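Local coordinates for N-acetylmuramoyl-L-alanine amidase (Mycolicibacterium smegmatis, PDB 7AGM), which probably hydrolyses the amide bond between N-acetylmuramic acid and L-alanine in peptidoglycan, as a zinc-dependent cell-wall amidase, at residues F12-H17 against A75-N80; H53-D58 against I106-G111; N38-G43 against P86-R91; T60-A65 against G200-A205. All blocks are in the same frame, centred on the assembly; numbering follows the deposited sequence.

Contact 1. Residues F12-H17 against A75-N80. With ZN (zinc ion), chain C.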
loop_
_atom_site.group_PDB
_atom_site.type_symbol
_atom_site.label_atom_id
_atom_site.label_comp_id
_atom_site.label_asym_id
_atom_site.label_seq_id
_atom_site.Cartn_x
_atom_site.Cartn_y
_atom_site.Cartn_z
ATOM N N PHE A 12 1.599 7.818 -7.097
ATOM C CA PHE A 12 2.644 7.768 -6.079
ATOM C C PHE A 12 2.616 6.399 -5.412
ATOM O O PHE A 12 1.562 5.962 -4.924
ATOM C CB PHE A 12 2.436 8.868 -5.037
ATOM C CG PHE A 12 3.553 8.965 -4.030
ATOM C CD1 PHE A 12 4.729 9.648 -4.339
ATOM C CD2 PHE A 12 3.436 8.383 -2.773
ATOM C CE1 PHE A 12 5.763 9.742 -3.409
ATOM C CE2 PHE A 12 4.459 8.483 -1.845
ATOM C CZ PHE A 12 5.632 9.164 -2.165
ATOM N N LEU A 13 3.769 5.721 -5.406
ATOM C CA LEU A 13 3.908 4.371 -4.870
ATOM C C LEU A 13 4.730 4.413 -3.592
ATOM O O LEU A 13 5.810 5.013 -3.562
ATOM C CB LEU A 13 4.587 3.455 -5.892
ATOM C CG LEU A 13 3.801 3.224 -7.183
ATOM C CD1 LEU A 13 4.682 2.524 -8.217
ATOM C CD2 LEU A 13 2.525 2.420 -6.906
ATOM N N ASP A 14 4.227 3.761 -2.545
ATOM C CA ASP A 14 4.864 3.761 -1.228
ATOM C C ASP A 14 5.093 2.335 -0.746
ATOM O O ASP A 14 4.215 1.726 -0.118
ATOM C CB ASP A 14 4.026 4.551 -0.222
ATOM C CG ASP A 14 4.525 4.392 1.201
ATOM O OD1 ASP A 14 5.759 4.351 1.398
ATOM O OD2 ASP A 14 3.678 4.315 2.121
ATOM N N PRO A 15 6.275 1.775 -1.000
ATOM C CA PRO A 15 6.604 0.468 -0.407
ATOM C C PRO A 15 6.860 0.631 1.084
ATOM O O PRO A 15 7.785 1.337 1.498
ATOM C CB PRO A 15 7.863 0.031 -1.166
ATOM C CG PRO A 15 8.463 1.298 -1.705
ATOM C CD PRO A 15 7.361 2.330 -1.828
ATOM N N GLY A 16 6.006 -0.001 1.887
ATOM C CA GLY A 16 6.023 0.245 3.320
ATOM C C GLY A 16 7.363 -0.090 3.955
ATOM O O GLY A 16 8.064 -1.023 3.540
ATOM N N HIS A 17 7.722 0.710 4.965
ATOM C CA HIS A 17 8.851 0.507 5.869
ATOM C C HIS A 17 10.181 0.841 5.209
ATOM O O HIS A 17 10.197 1.310 4.069
ATOM C CB HIS A 17 8.804 -0.885 6.509
ATOM C CG HIS A 17 7.465 -1.199 7.092
ATOM N ND1 HIS A 17 7.059 -0.722 8.320
ATOM C CD2 HIS A 17 6.414 -1.889 6.588
ATOM C CE1 HIS A 17 5.823 -1.126 8.558
ATOM N NE2 HIS A 17 5.405 -1.826 7.519
ATOM N N ALA A 75 6.156 7.997 -9.081
ATOM C CA ALA A 75 7.206 8.361 -8.144
ATOM C C ALA A 75 7.098 7.425 -6.954
ATOM O O ALA A 75 6.025 6.882 -6.682
ATOM C CB ALA A 75 7.106 9.815 -7.667
ATOM N N MET A 76 8.214 7.220 -6.259
ATOM C CA MET A 76 8.260 6.314 -5.119
ATOM C C MET A 76 8.683 7.036 -3.846
ATOM O O MET A 76 9.410 8.034 -3.879
ATOM C CB MET A 76 9.175 5.112 -5.398
ATOM C CG MET A 76 8.619 4.177 -6.461
ATOM S SD MET A 76 9.631 2.711 -6.688
ATOM C CE MET A 76 9.668 2.055 -5.025
ATOM N N SER A 77 8.223 6.516 -2.710
ATOM C CA SER A 77 8.539 7.123 -1.425
ATOM C C SER A 77 9.961 6.838 -0.959
ATOM O O SER A 77 10.469 7.561 -0.098
ATOM C CB SER A 77 7.564 6.621 -0.364
ATOM O OG SER A 77 7.710 5.227 -0.194
ATOM N N ARG A 78 10.606 5.800 -1.487
ATOM C CA ARG A 78 11.981 5.495 -1.128
ATOM C C ARG A 78 12.669 4.899 -2.342
ATOM O O ARG A 78 12.020 4.407 -3.268
ATOM C CB ARG A 78 12.069 4.558 0.085
ATOM C CG ARG A 78 11.391 3.209 -0.094
ATOM C CD ARG A 78 11.629 2.393 1.164
ATOM N NE ARG A 78 10.793 1.208 1.352
ATOM C CZ ARG A 78 11.246 -0.047 1.362
ATOM N NH1 ARG A 78 12.530 -0.310 1.120
ATOM N NH2 ARG A 78 10.412 -1.046 1.618
ATOM N N GLY A 79 14.001 4.938 -2.314
ATOM C CA GLY A 79 14.793 4.593 -3.476
ATOM C C GLY A 79 15.731 3.418 -3.295
ATOM O O GLY A 79 16.525 3.122 -4.194
ATOM N N ASN A 80 15.658 2.741 -2.152
ATOM C CA ASN A 80 16.470 1.555 -1.905
ATOM C C ASN A 80 15.787 0.710 -0.836
ATOM O O ASN A 80 14.761 1.094 -0.265
ATOM C CB ASN A 80 17.892 1.923 -1.470
ATOM C CG ASN A 80 17.917 2.723 -0.182
ATOM O OD1 ASN A 80 17.433 2.269 0.865
ATOM N ND2 ASN A 80 18.489 3.918 -0.246
HETATM ZN ZN ZN C . 3.495 -2.589 7.039
HETATM O O HOH W 1 3.616 -3.350 9.040
HETATM O O HOH W 2 2.508 -1.264 8.535
HETATM O O HOH W 3 1.905 -3.853 7.460
#
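At the edge of the central mixed sheet, strand 73-76 pairs in parallel with strand 10-15, Phe12 beside Ala75 and Leu13 beside Met76. Leu13 has both backbone polar atoms taken by its neighbour: its N gives a nearly straight bond to Ala75 O (2.8 Å), and its O receives Ser77 N (3.0 Å). On one face of the sheet the Phe12 ring places CZ 3.6 Å from Ser77 CA. On the other face, Leu13 CB meets Met76 CG, and the methionine chain bends at chi3 (56°) to set CE 3.6 Å from Pro15 CG. Where the strand pairing ends, Ser77 OG donates to the anti side of Asp14 OD1 (2.7 Å), an oxygen also salt-bridged by Arg91. Strand 10-15 leads here into the metal site, and Arg78 braces the turn. Its chain, extended from CG to NE, slides past the Pro15 ring in the opposite direction. NE bonds Pro15 O almost linearly (3.0 Å, 169°), with that oxygen in the guanidinium plane, whereas NH2 makes a more bent bond to Gly16 O and is also bound by His53 O. His17 O lies over one guanidinium face and is hydrogen-bonded by Arg91. CB of His17 points away from segment 75-80; in its ring, NE2 binds zinc at 2.1 Å, beside Glu52 and His107, while ND1 is bonded to Glu41 O.

Contact 2. Residues H53-D58 against I106-G111. With ZN (zinc ion), chain C.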
loop_
_atom_site.group_PDB
_atom_site.type_symbol
_atom_site.label_atom_id
_atom_site.label_comp_id
_atom_site.label_asym_id
_atom_site.label_seq_id
_atom_site.Cartn_x
_atom_site.Cartn_y
_atom_site.Cartn_z
ATOM N N HIS A 53 9.772 -5.324 4.623
ATOM C CA HIS A 53 10.318 -4.221 3.838
ATOM C C HIS A 53 10.877 -4.689 2.498
ATOM O O HIS A 53 10.827 -3.939 1.518
ATOM C CB HIS A 53 11.347 -3.424 4.645
ATOM C CG HIS A 53 12.658 -4.124 4.849
ATOM N ND1 HIS A 53 13.633 -4.188 3.875
ATOM C CD2 HIS A 53 13.172 -4.748 5.935
ATOM C CE1 HIS A 53 14.683 -4.838 4.345
ATOM N NE2 HIS A 53 14.432 -5.185 5.596
ATOM N N SER A 54 11.399 -5.920 2.427
ATOM C CA SER A 54 11.890 -6.428 1.148
ATOM C C SER A 54 10.742 -6.873 0.248
ATOM O O SER A 54 10.780 -6.648 -0.972
ATOM C CB SER A 54 12.881 -7.568 1.369
ATOM O OG SER A 54 14.015 -7.100 2.084
ATOM N N PHE A 55 9.703 -7.479 0.832
ATOM C CA PHE A 55 8.523 -7.826 0.051
ATOM C C PHE A 55 7.896 -6.587 -0.574
ATOM O O PHE A 55 7.559 -6.581 -1.766
ATOM C CB PHE A 55 7.480 -8.534 0.915
ATOM C CG PHE A 55 6.132 -8.605 0.255
ATOM C CD1 PHE A 55 5.899 -9.492 -0.784
ATOM C CD2 PHE A 55 5.108 -7.749 0.638
ATOM C CE1 PHE A 55 4.668 -9.546 -1.423
ATOM C CE2 PHE A 55 3.873 -7.796 0.011
ATOM C CZ PHE A 55 3.642 -8.693 -1.018
ATOM N N THR A 56 7.695 -5.531 0.225
ATOM C CA THR A 56 7.024 -4.354 -0.318
ATOM C C THR A 56 7.888 -3.677 -1.370
ATOM O O THR A 56 7.375 -3.188 -2.384
ATOM C CB THR A 56 6.671 -3.366 0.795
ATOM O OG1 THR A 56 7.872 -2.818 1.358
ATOM C CG2 THR A 56 5.822 -4.031 1.894
ATOM N N TRP A 57 9.200 -3.650 -1.154
ATOM C CA TRP A 57 10.110 -3.030 -2.114
ATOM C C TRP A 57 10.041 -3.725 -3.471
ATOM O O TRP A 57 9.761 -3.094 -4.500
ATOM C CB TRP A 57 11.529 -3.067 -1.545
ATOM C CG TRP A 57 12.581 -2.627 -2.508
ATOM C CD1 TRP A 57 13.547 -3.404 -3.097
ATOM C CD2 TRP A 57 12.790 -1.295 -2.990
ATOM N NE1 TRP A 57 14.336 -2.634 -3.910
ATOM C CE2 TRP A 57 13.899 -1.336 -3.860
ATOM C CE3 TRP A 57 12.149 -0.072 -2.766
ATOM C CZ2 TRP A 57 14.371 -0.203 -4.516
ATOM C CZ3 TRP A 57 12.627 1.055 -3.417
ATOM C CH2 TRP A 57 13.723 0.979 -4.284
ATOM N N ASP A 58 10.266 -5.042 -3.490
ATOM C CA ASP A 58 10.318 -5.739 -4.771
ATOM C C ASP A 58 8.956 -5.747 -5.462
ATOM O O ASP A 58 8.870 -5.549 -6.682
ATOM C CB ASP A 58 10.865 -7.151 -4.588
ATOM C CG ASP A 58 11.113 -7.832 -5.909
ATOM O OD1 ASP A 58 12.087 -7.447 -6.584
ATOM O OD2 ASP A 58 10.328 -8.728 -6.280
ATOM N N ILE A 106 1.990 -0.083 -0.166
ATOM C CA ILE A 106 2.011 -1.539 -0.269
ATOM C C ILE A 106 2.668 -2.115 0.976
ATOM O O ILE A 106 3.794 -1.730 1.329
ATOM C CB ILE A 106 2.704 -2.000 -1.561
ATOM C CG1 ILE A 106 1.914 -1.506 -2.779
ATOM C CG2 ILE A 106 2.816 -3.511 -1.582
ATOM C CD1 ILE A 106 2.528 -1.894 -4.120
ATOM N N HIS A 107 1.964 -3.043 1.637
ATOM C CA HIS A 107 2.363 -3.587 2.925
ATOM C C HIS A 107 2.102 -5.081 2.956
ATOM O O HIS A 107 1.450 -5.648 2.070
ATOM C CB HIS A 107 1.589 -2.940 4.078
ATOM C CG HIS A 107 2.094 -1.583 4.432
ATOM N ND1 HIS A 107 2.862 -1.349 5.549
ATOM C CD2 HIS A 107 1.957 -0.390 3.805
ATOM C CE1 HIS A 107 3.177 -0.067 5.598
ATOM N NE2 HIS A 107 2.638 0.537 4.552
ATOM N N ALA A 108 2.593 -5.709 4.023
ATOM C CA ALA A 108 2.213 -7.066 4.386
ATOM C C ALA A 108 2.013 -7.125 5.891
ATOM O O ALA A 108 2.665 -6.401 6.649
ATOM C CB ALA A 108 3.254 -8.107 3.958
ATOM N N ASP A 109 1.115 -8.004 6.315
ATOM C CA ASP A 109 0.549 -7.979 7.651
ATOM C C ASP A 109 1.110 -9.098 8.517
ATOM O O ASP A 109 1.713 -10.063 8.034
ATOM C CB ASP A 109 -0.970 -8.153 7.554
ATOM C CG ASP A 109 -1.701 -7.621 8.758
ATOM O OD1 ASP A 109 -1.111 -6.828 9.532
ATOM O OD2 ASP A 109 -2.875 -8.006 8.923
ATOM N N GLY A 110 0.898 -8.948 9.820
ATOM C CA GLY A 110 1.130 -10.015 10.768
ATOM C C GLY A 110 -0.135 -10.329 11.539
ATOM O O GLY A 110 -0.577 -9.524 12.365
ATOM N N GLY A 111 -0.741 -11.479 11.260
ATOM C CA GLY A 111 -1.945 -11.894 11.939
ATOM C C GLY A 111 -1.861 -13.343 12.375
ATOM O O GLY A 111 -0.804 -13.981 12.267
HETATM ZN ZN ZN C . 3.495 -2.589 7.039
HETATM O O HOH W 3 1.905 -3.853 7.460
HETATM O O HOH W 1 3.616 -3.350 9.040
HETATM O O HOH W 2 2.508 -1.264 8.535
#
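Thr56 of helix 53-58 and His107 of strand 106-109 mark the nearest backbone approach, with their CA atoms 5.7 Å apart. The axes of the two short segments come within 7.6 Å and run at 146° to each other, so the helix runs roughly antiparallel to the strand. Two adjacent helix residues make the contact. Thr56 presses its methyl onto the strand backbone: with CG2 anti to its own carbonyl carbon, that methyl comes 3.1 Å from Ile106 O and 3.6 Å from His107 CA. The hydroxyl OG1 probably hydrogen-bonds Gly16 O, so the methyl meets strand 106-109 and the hydroxyl the turn that follows strand 10-15. Phe55, with CG anti to its backbone N (chi1 166°), meets the next part of the strand. Its CD2 touches Ala108 CB at 3.8 Å, and the ring edge at CE2 faces His107 O, which lies in the plane of the ring. Met195 of helix 189-196 packs on both Phe55 and Ala108, and Cys183 of strand 178-185 also touches the ring. CB of His107 points away from the helix, and ND1 binds zinc (2.0 Å). Ala108 O adds a second-shell hold by accepting a hydrogen bond from metal-bound water 3 (2.8 Å), which probably helps to orient that water. Glu52, the first residue of helix 52-69, and His17 complete with His107 the His-Glu-His zinc site characteristic of Amidase_3 enzymes.

Contact 3. Residues N38-G43 against P86-R91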
loop_
_atom_site.group_PDB
_atom_site.type_symbol
_atom_site.label_atom_id
_atom_site.label_comp_id
_atom_site.label_asym_id
_atom_site.label_seq_id
_atom_site.Cartn_x
_atom_site.Cartn_y
_atom_site.Cartn_z
ATOM N N ASN A 38 5.018 6.783 16.079
ATOM C CA ASN A 38 6.421 6.647 15.706
ATOM C C ASN A 38 6.636 7.001 14.239
ATOM O O ASN A 38 5.813 6.676 13.378
ATOM C CB ASN A 38 6.902 5.221 15.970
ATOM C CG ASN A 38 7.125 4.942 17.443
ATOM O OD1 ASN A 38 6.694 5.706 18.308
ATOM N ND2 ASN A 38 7.799 3.836 17.736
ATOM N N CYS A 39 7.747 7.698 13.973
ATOM C CA CYS A 39 8.168 8.024 12.609
ATOM C C CYS A 39 8.120 6.802 11.698
ATOM O O CYS A 39 7.567 6.854 10.594
ATOM C CB CYS A 39 9.581 8.618 12.657
ATOM S SG CYS A 39 10.535 8.528 11.122
ATOM N N GLN A 40 8.706 5.693 12.137
ATOM C CA GLN A 40 8.654 4.466 11.358
ATOM C C GLN A 40 8.549 3.261 12.278
ATOM O O GLN A 40 8.783 3.346 13.486
ATOM C CB GLN A 40 9.860 4.312 10.420
ATOM C CG GLN A 40 9.623 4.847 9.013
ATOM C CD GLN A 40 8.487 4.133 8.295
ATOM O OE1 GLN A 40 8.085 3.031 8.674
ATOM N NE2 GLN A 40 7.967 4.759 7.248
ATOM N N GLU A 41 8.167 2.137 11.679
ATOM C CA GLU A 41 8.199 0.830 12.314
ATOM C C GLU A 41 9.015 -0.078 11.411
ATOM O O GLU A 41 9.049 0.113 10.193
ATOM C CB GLU A 41 6.802 0.223 12.429
ATOM C CG GLU A 41 5.925 0.860 13.465
ATOM C CD GLU A 41 6.360 0.526 14.876
ATOM O OE1 GLU A 41 6.971 -0.544 15.084
ATOM O OE2 GLU A 41 6.096 1.343 15.778
ATOM N N SER A 42 9.669 -1.076 12.008
ATOM C CA SER A 42 10.517 -1.962 11.220
ATOM C C SER A 42 9.717 -2.757 10.193
ATOM O O SER A 42 10.232 -3.080 9.117
ATOM C CB SER A 42 11.278 -2.911 12.146
ATOM O OG SER A 42 10.377 -3.629 12.969
ATOM N N GLY A 43 8.468 -3.071 10.496
ATOM C CA GLY A 43 7.703 -3.991 9.685
ATOM C C GLY A 43 7.789 -5.409 10.219
ATOM O O GLY A 43 8.637 -5.747 11.045
ATOM N N PRO A 86 11.694 7.552 4.664
ATOM C CA PRO A 86 11.008 8.683 5.301
ATOM C C PRO A 86 9.994 8.240 6.348
ATOM O O PRO A 86 9.456 7.134 6.307
ATOM C CB PRO A 86 10.296 9.375 4.130
ATOM C CG PRO A 86 10.959 8.848 2.890
ATOM C CD PRO A 86 11.371 7.450 3.231
ATOM N N CYS A 87 9.725 9.151 7.288
ATOM C CA CYS A 87 8.687 8.935 8.293
ATOM C C CYS A 87 7.304 8.862 7.644
ATOM O O CYS A 87 7.090 9.291 6.506
ATOM C CB CYS A 87 8.678 10.078 9.308
ATOM S SG CYS A 87 10.229 10.310 10.189
ATOM N N VAL A 88 6.340 8.340 8.411
ATOM C CA VAL A 88 4.999 8.118 7.872
ATOM C C VAL A 88 4.317 9.425 7.491
ATOM O O VAL A 88 3.566 9.470 6.512
ATOM C CB VAL A 88 4.138 7.250 8.815
ATOM C CG1 VAL A 88 4.672 5.814 8.870
ATOM C CG2 VAL A 88 4.073 7.860 10.196
ATOM N N ASP A 89 4.562 10.504 8.240
ATOM C CA ASP A 89 4.002 11.794 7.844
ATOM C C ASP A 89 4.695 12.336 6.598
ATOM O O ASP A 89 4.042 12.915 5.718
ATOM C CB ASP A 89 4.034 12.797 9.003
ATOM C CG ASP A 89 5.443 13.137 9.469
ATOM O OD1 ASP A 89 6.355 12.288 9.355
ATOM O OD2 ASP A 89 5.627 14.255 9.997
ATOM N N GLU A 90 6.014 12.125 6.498
ATOM C CA GLU A 90 6.768 12.559 5.325
ATOM C C GLU A 90 6.316 11.833 4.060
ATOM O O GLU A 90 6.277 12.429 2.980
ATOM C CB GLU A 90 8.269 12.358 5.565
ATOM C CG GLU A 90 8.837 13.243 6.674
ATOM C CD GLU A 90 10.311 12.969 7.003
ATOM O OE1 GLU A 90 10.787 11.827 6.825
ATOM O OE2 GLU A 90 10.996 13.913 7.452
ATOM N N ARG A 91 5.980 10.544 4.164
ATOM C CA ARG A 91 5.486 9.829 2.988
ATOM C C ARG A 91 4.167 10.414 2.488
ATOM O O ARG A 91 3.938 10.505 1.272
ATOM C CB ARG A 91 5.369 8.332 3.289
ATOM C CG ARG A 91 6.715 7.673 3.598
ATOM C CD ARG A 91 6.546 6.248 4.059
ATOM N NE ARG A 91 7.838 5.682 4.455
ATOM C CZ ARG A 91 8.357 4.537 4.008
ATOM N NH1 ARG A 91 7.694 3.782 3.138
ATOM N NH2 ARG A 91 9.545 4.136 4.450
#
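Cys39 and Cys87 form the disulfide that ties the loop after strand 36-38 to the start of helix 88-98. From CB of Cys39, which lies 3.1 Å from Cys87 SG, the side chain is turned with SG anti to the backbone N (chi1 158°), and SG closes the bridge to Cys87 SG at 2.0 Å with a chi3 of -84°. Val29 of strand 28-30 also packs on Cys39. A backbone bond reinforces the link: Val88 N, just after the N-cap residue Cys87, donates to Cys39 O (2.9 Å). Val88 spreads its methyls around this carbonyl, CG1 3.5 Å and CG2 3.7 Å from Cys39 O. Glu90 OE1 in turn accepts from Cys87 N. Gln40 is modelled in two conformations; in one of them its chain bends at chi2 and NE2 is placed to donate to Pro86 O, a bond that remains doubtful because the same NE2 crowds Arg91 NE, another donor. Arg91, further along the helix, has NH1 salt-bridged to Asp14, while its NE reaches back to Pro86 O, which lies in the guanidinium plane 2.9 Å from NE.

Contact 4. Residues T60-A65 against G200-A205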
loop_
_atom_site.group_PDB
_atom_site.type_symbol
_atom_site.label_atom_id
_atom_site.label_comp_id
_atom_site.label_asym_id
_atom_site.label_seq_id
_atom_site.Cartn_x
_atom_site.Cartn_y
_atom_site.Cartn_z
ATOM N N THR A 60 6.687 -3.447 -5.215
ATOM C CA THR A 60 6.441 -2.103 -5.731
ATOM C C THR A 60 7.240 -1.844 -7.005
ATOM O O THR A 60 6.738 -1.192 -7.929
ATOM C CB THR A 60 6.713 -1.042 -4.659
ATOM O OG1 THR A 60 5.860 -1.267 -3.521
ATOM C CG2 THR A 60 6.420 0.355 -5.212
ATOM N N LEU A 61 8.469 -2.383 -7.095
ATOM C CA LEU A 61 9.246 -2.236 -8.325
ATOM C C LEU A 61 8.526 -2.881 -9.502
ATOM O O LEU A 61 8.550 -2.359 -10.624
ATOM C CB LEU A 61 10.627 -2.872 -8.147
ATOM C CG LEU A 61 11.588 -2.147 -7.204
ATOM C CD1 LEU A 61 12.907 -2.906 -7.104
ATOM C CD2 LEU A 61 11.828 -0.708 -7.672
ATOM N N ARG A 62 7.898 -4.031 -9.268
ATOM C CA ARG A 62 7.138 -4.696 -10.317
ATOM C C ARG A 62 5.912 -3.885 -10.702
ATOM O O ARG A 62 5.606 -3.756 -11.895
ATOM C CB ARG A 62 6.771 -6.105 -9.863
ATOM C CG ARG A 62 8.009 -6.986 -9.698
ATOM C CD ARG A 62 7.705 -8.285 -8.968
ATOM N NE ARG A 62 8.930 -9.029 -8.659
ATOM C CZ ARG A 62 9.502 -9.909 -9.472
ATOM N NH1 ARG A 62 8.967 -10.179 -10.655
ATOM N NH2 ARG A 62 10.616 -10.524 -9.097
ATOM N N VAL A 63 5.212 -3.311 -9.715
ATOM C CA VAL A 63 4.088 -2.425 -10.012
ATOM C C VAL A 63 4.553 -1.243 -10.854
ATOM O O VAL A 63 3.928 -0.891 -11.860
ATOM C CB VAL A 63 3.404 -1.957 -8.711
ATOM C CG1 VAL A 63 2.417 -0.814 -8.992
ATOM C CG2 VAL A 63 2.692 -3.125 -8.011
ATOM N N ARG A 64 5.668 -0.617 -10.461
ATOM C CA ARG A 64 6.153 0.553 -11.191
ATOM C C ARG A 64 6.450 0.219 -12.646
ATOM O O ARG A 64 6.081 0.972 -13.556
ATOM C CB ARG A 64 7.397 1.144 -10.528
ATOM C CG ARG A 64 7.974 2.259 -11.380
ATOM C CD ARG A 64 9.076 2.987 -10.707
ATOM N NE ARG A 64 10.296 2.202 -10.677
ATOM C CZ ARG A 64 11.438 2.663 -10.190
ATOM N NH1 ARG A 64 11.496 3.898 -9.707
ATOM N NH2 ARG A 64 12.513 1.893 -10.184
ATOM N N ALA A 65 7.154 -0.891 -12.884
ATOM C CA ALA A 65 7.484 -1.278 -14.253
ATOM C C ALA A 65 6.230 -1.452 -15.103
ATOM O O ALA A 65 6.188 -1.008 -16.257
ATOM C CB ALA A 65 8.300 -2.569 -14.243
ATOM N N GLY A 200 5.383 -15.044 -7.010
ATOM C CA GLY A 200 4.329 -14.589 -6.116
ATOM C C GLY A 200 4.268 -13.079 -6.007
ATOM O O GLY A 200 3.182 -12.493 -6.001
ATOM N N ARG A 201 5.432 -12.424 -5.916
ATOM C CA ARG A 201 5.435 -10.966 -5.857
ATOM C C ARG A 201 4.925 -10.368 -7.163
ATOM O O ARG A 201 4.211 -9.356 -7.157
ATOM C CB ARG A 201 6.830 -10.452 -5.480
ATOM C CG ARG A 201 7.265 -10.896 -4.075
ATOM C CD ARG A 201 8.508 -10.182 -3.574
ATOM N NE ARG A 201 9.685 -10.510 -4.383
ATOM C CZ ARG A 201 10.495 -11.546 -4.173
ATOM N NH1 ARG A 201 10.271 -12.385 -3.170
ATOM N NH2 ARG A 201 11.543 -11.740 -4.970
ATOM N N GLN A 202 5.241 -11.002 -8.291
ATOM C CA GLN A 202 4.673 -10.563 -9.564
ATOM C C GLN A 202 3.160 -10.746 -9.583
ATOM O O GLN A 202 2.437 -9.916 -10.148
ATOM C CB GLN A 202 5.319 -11.327 -10.722
ATOM C CG GLN A 202 4.963 -10.765 -12.092
ATOM C CD GLN A 202 5.520 -9.371 -12.306
ATOM O OE1 GLN A 202 6.693 -9.110 -12.026
ATOM N NE2 GLN A 202 4.679 -8.461 -12.799
ATOM N N LYS A 203 2.669 -11.826 -8.966
ATOM C CA LYS A 203 1.233 -12.077 -8.879
ATOM C C LYS A 203 0.535 -10.955 -8.121
ATOM O O LYS A 203 -0.478 -10.409 -8.582
ATOM C CB LYS A 203 1.018 -13.430 -8.191
ATOM C CG LYS A 203 -0.425 -13.869 -7.961
ATOM C CD LYS A 203 -0.451 -15.054 -6.986
ATOM C CE LYS A 203 -1.855 -15.554 -6.697
ATOM N NZ LYS A 203 -2.517 -16.040 -7.936
ATOM N N TYR A 204 1.074 -10.584 -6.957
ATOM C CA TYR A 204 0.518 -9.447 -6.226
ATOM C C TYR A 204 0.604 -8.167 -7.048
ATOM O O TYR A 204 -0.349 -7.380 -7.093
ATOM C CB TYR A 204 1.257 -9.257 -4.901
ATOM C CG TYR A 204 0.943 -10.284 -3.834
ATOM C CD1 TYR A 204 -0.349 -10.413 -3.317
ATOM C CD2 TYR A 204 1.940 -11.106 -3.323
ATOM C CE1 TYR A 204 -0.635 -11.347 -2.326
ATOM C CE2 TYR A 204 1.673 -12.030 -2.344
ATOM C CZ TYR A 204 0.386 -12.160 -1.847
ATOM O OH TYR A 204 0.145 -13.091 -0.855
ATOM N N ALA A 205 1.750 -7.932 -7.689
ATOM C CA ALA A 205 1.923 -6.704 -8.461
ATOM C C ALA A 205 0.923 -6.612 -9.605
ATOM O O ALA A 205 0.324 -5.551 -9.824
ATOM C CB ALA A 205 3.356 -6.604 -8.994
HETATM O O HOH W 4 5.822 -5.774 -13.777
HETATM O O HOH W 5 12.861 -10.234 -7.168
#
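Arg62 and Gln202 meet at the edge of the Arg62 guanidinium: NH1 points in plane at Gln202 OE1 (2.9 Å) and uses a lone pair of that oxygen, although the amide and guanidinium planes are turned 70° apart. Water 5 lies in plane at the edge of the same guanidinium and also at the edge of that of Arg201, accepting from the NH2 atom of each arginine. These two guanidinium planes stand 62° apart, and Arg62 NH2 and Arg201 NH2 are 4.4 Å from each other. Behind its tip the Arg62 chain, extended from CG to NE, lies over helix 200-205, with CD 3.3 Å from Gln202 OE1. The segments themselves cross at -51° with their axes 8.6 Å apart, and Ala205 is the small residue at the close point, its CA 5.0 Å from Val63 CA. Its CB fits against Arg62 CB (3.6 Å) and Val63 CG2 (3.7 Å), while Val63 also packs on Ile208, Val209 and Ile212 further along helix 198-219. Water 4 adds a second polar link, donating to Arg62 O and accepting from Gln202 NE2, which is bonded to Asp206 as well. Asp58 OD2 forms salt bridges with NE of both Arg62 and Arg201. The contact therefore combines a tight apolar joint with a polar border, where one shared carboxylate and one shared water probably offset the repulsion expected between two neighbouring positive charges.

How the contacts relate
Contacts 1 and 2 meet at the zinc ion, each supplying one histidine ligand; His17 NE2 and His107 ND1 are 3.3 Å apart, and the contact centres 12 Å. Strands 10-15 and 102-109 are neighbours in the sheet, and Gly16 N probably hydrogen-bonds Ile106 O (2.9 Å). Contact 3 flanks this site: Arg91 NH1 reaches Asp14 OD1 of contact 1 (2.7 Å), and the Gln40 side chain is about 7 Å from the zinc. Contact 4 shares helix 52-69 with contact 2 and packs the helix 198-219 against it, the two contacts touching where Phe55 CE1 lies 3.7 Å from Tyr204 CD2. It is more remote, the Arg201 side chain being about 14 Å from the metal.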